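Local coordinates for protein fumarase E (PDB 3C8G) that probably catalyses the hydration of fumarate to malate as a homodimeric member of the MtlR/FumE family, at residues Q35-F40 / R75-L80. Residues are numbered along the deposited sequence; the frame is centred on the assembly and turned at random.
Sequences QGIRQF and RLIYAL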
loop_
_atom_site.group_PDB
_atom_site.type_symbol
_atom_site.label_atom_id
_atom_site.label_comp_id
_atom_site.label_asym_id
_atom_site.label_seq_id
_atom_site.Cartn_x
_atom_site.Cartn_y
_atom_site.Cartn_z
ATOM N N GLN B 35 -0.421 0.550 16.137
ATOM C CA GLN B 35 1.005 0.408 16.412
ATOM C C GLN B 35 1.485 -1.042 16.439
ATOM O O GLN B 35 2.573 -1.330 15.935
ATOM C CB GLN B 35 1.476 1.230 17.629
ATOM C CG GLN B 35 2.404 2.488 17.230
ATOM C CD GLN B 35 1.797 3.416 16.127
ATOM O OE1 GLN B 35 2.286 3.450 14.990
ATOM N NE2 GLN B 35 0.719 4.140 16.472
ATOM N N GLY B 36 0.662 -1.946 16.981
ATOM C CA GLY B 36 0.923 -3.374 16.868
ATOM C C GLY B 36 1.107 -3.813 15.421
ATOM O O GLY B 36 2.057 -4.525 15.091
ATOM N N ILE B 37 0.192 -3.372 14.561
ATOM C CA ILE B 37 0.221 -3.681 13.138
ATOM C C ILE B 37 1.481 -3.067 12.500
ATOM O O ILE B 37 2.176 -3.718 11.708
ATOM C CB ILE B 37 -1.079 -3.164 12.444
ATOM C CG1 ILE B 37 -2.285 -4.051 12.801
ATOM C CG2 ILE B 37 -0.914 -3.066 10.943
ATOM C CD1 ILE B 37 -2.283 -5.457 12.126
ATOM N N ARG B 38 1.781 -1.823 12.880
ATOM C CA ARG B 38 2.878 -1.068 12.284
ATOM C C ARG B 38 4.262 -1.611 12.636
ATOM O O ARG B 38 5.173 -1.464 11.847
ATOM C CB ARG B 38 2.780 0.426 12.633
ATOM C CG ARG B 38 1.911 1.262 11.668
ATOM C CD ARG B 38 1.787 2.737 12.143
ATOM N NE ARG B 38 2.591 3.723 11.406
ATOM C CZ ARG B 38 2.930 3.651 10.112
ATOM N NH1 ARG B 38 3.642 4.626 9.556
ATOM N NH2 ARG B 38 2.553 2.625 9.359
ATOM N N GLN B 39 4.421 -2.220 13.815
ATOM C CA GLN B 39 5.688 -2.869 14.181
ATOM C C GLN B 39 5.870 -4.136 13.336
ATOM O O GLN B 39 6.995 -4.493 13.002
ATOM C CB GLN B 39 5.799 -3.190 15.696
ATOM C CG GLN B 39 4.825 -2.413 16.602
ATOM C CD GLN B 39 5.436 -1.828 17.898
ATOM O OE1 GLN B 39 5.684 -2.546 18.876
ATOM N NE2 GLN B 39 5.627 -0.505 17.914
ATOM N N PHE B 40 4.766 -4.782 12.974
ATOM C CA PHE B 40 4.778 -5.997 12.167
ATOM C C PHE B 40 5.177 -5.744 10.723
ATOM O O PHE B 40 5.899 -6.527 10.144
ATOM C CB PHE B 40 3.400 -6.662 12.207
ATOM C CG PHE B 40 3.309 -7.954 11.426
ATOM C CD1 PHE B 40 2.884 -7.952 10.100
ATOM C CD2 PHE B 40 3.618 -9.173 12.029
ATOM C CE1 PHE B 40 2.795 -9.147 9.383
ATOM C CE2 PHE B 40 3.539 -10.378 11.324
ATOM C CZ PHE B 40 3.126 -10.370 10.012
ATOM N N ARG B 75 -5.327 -4.862 5.189
ATOM C CA ARG B 75 -5.500 -5.382 3.856
ATOM C C ARG B 75 -4.164 -5.808 3.231
ATOM O O ARG B 75 -4.098 -6.878 2.622
ATOM C CB ARG B 75 -6.270 -4.390 3.003
ATOM C CG ARG B 75 -7.723 -4.392 3.404
ATOM C CD ARG B 75 -8.542 -3.474 2.569
ATOM N NE ARG B 75 -8.832 -2.229 3.270
ATOM C CZ ARG B 75 -9.976 -1.562 3.148
ATOM N NH1 ARG B 75 -10.945 -2.038 2.377
ATOM N NH2 ARG B 75 -10.155 -0.430 3.797
ATOM N N LEU B 76 -3.095 -5.028 3.440
ATOM C CA LEU B 76 -1.780 -5.392 2.880
ATOM C C LEU B 76 -1.314 -6.744 3.433
ATOM O O LEU B 76 -0.962 -7.639 2.673
ATOM C CB LEU B 76 -0.721 -4.304 3.127
ATOM C CG LEU B 76 0.278 -3.924 2.025
ATOM C CD1 LEU B 76 1.658 -3.704 2.595
ATOM C CD2 LEU B 76 0.373 -4.924 0.927
ATOM N N ILE B 77 -1.340 -6.890 4.753
ATOM C CA ILE B 77 -0.896 -8.111 5.399
ATOM C C ILE B 77 -1.731 -9.306 4.940
ATOM O O ILE B 77 -1.180 -10.395 4.676
ATOM C CB ILE B 77 -0.969 -8.014 6.923
ATOM C CG1 ILE B 77 -0.239 -6.752 7.433
ATOM C CG2 ILE B 77 -0.468 -9.330 7.574
ATOM C CD1 ILE B 77 -0.354 -6.538 8.934
ATOM N N TYR B 78 -3.050 -9.105 4.850
ATOM C CA TYR B 78 -3.965 -10.136 4.355
ATOM C C TYR B 78 -3.595 -10.505 2.894
ATOM O O TYR B 78 -3.189 -11.619 2.621
ATOM C CB TYR B 78 -5.418 -9.661 4.534
ATOM C CG TYR B 78 -6.482 -10.759 4.646
ATOM C CD1 TYR B 78 -6.259 -11.942 5.355
ATOM C CD2 TYR B 78 -7.734 -10.590 4.057
ATOM C CE1 TYR B 78 -7.253 -12.947 5.423
ATOM C CE2 TYR B 78 -8.721 -11.572 4.134
ATOM C CZ TYR B 78 -8.486 -12.738 4.810
ATOM O OH TYR B 78 -9.503 -13.669 4.857
ATOM N N ALA B 79 -3.676 -9.530 1.994
ATOM C CA ALA B 79 -3.237 -9.624 0.592
ATOM C C ALA B 79 -1.964 -10.446 0.307
ATOM O O ALA B 79 -1.894 -11.195 -0.677
ATOM C CB ALA B 79 -3.063 -8.221 0.044
ATOM N N LEU B 80 -0.959 -10.293 1.161
ATOM C CA LEU B 80 0.272 -11.046 1.017
ATOM C C LEU B 80 0.191 -12.428 1.673
ATOM O O LEU B 80 1.207 -13.124 1.798
ATOM C CB LEU B 80 1.458 -10.247 1.557
ATOM C CG LEU B 80 1.687 -8.873 0.926
ATOM C CD1 LEU B 80 2.597 -8.001 1.790
ATOM C CD2 LEU B 80 2.216 -9.014 -0.486
#
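Ile77 pushes its CD1 methyl between Ile37 and Phe40, side chains three residues apart and so on one flank of helix 29-40, and the whole contact is apolar. Against Ile37 the meeting is methyl to methyl: CD1 of Ile37 lies 3.9 Å from CD1 of Ile77, and Ile37 CG2 stands slightly farther from that same methyl, at 4.1 Å. Both branches of Ile37 therefore border the end of the Ile77 side chain, although the CB of Ile37 does not point straight at helix 70-79.

Against Phe40 the contact is aliphatic on aromatic. Phe40 CD1 is 3.7 Å from Ile77 CD1, and Phe40 CE1 is likewise 3.7 Å from Ile77 CG2, so the two branches of Ile77 lie side by side along the CD1-CE1 bond, both on one side of the ring. Ile77 CD1 approaches the ring at a slant. Phe40 swings its ring out to helix 70-79 by holding CG opposite the backbone N (chi1 -179°); in Ile77 an extended outer torsion (chi2 176°) carries CD1 out to meet the side chain of Ile37, the two together spanning the 9.0 Å between the CA atoms of Ile37 and Ile77. The backbones stay well apart, and just 143 Å² of surface is buried, summed over both sides.

Ile37 and Ile77 are buried, whereas Phe40, the last residue of helix 29-40, remains partly exposed. The contact joins the C-terminal turns of helices 29-40 and 70-79 in this all-helical fold. Ile37 also packs on Ala73 and Leu74, one turn earlier in helix 70-79, and on Ile91 of helix 85-103, while Ile77 touches Met83 in the loop leading to helix 85-103. Beyond Ile77, Tyr78 stacks on Tyr88 of helix 85-103, and Ala79 and Leu80 meet the other chain of the assembly.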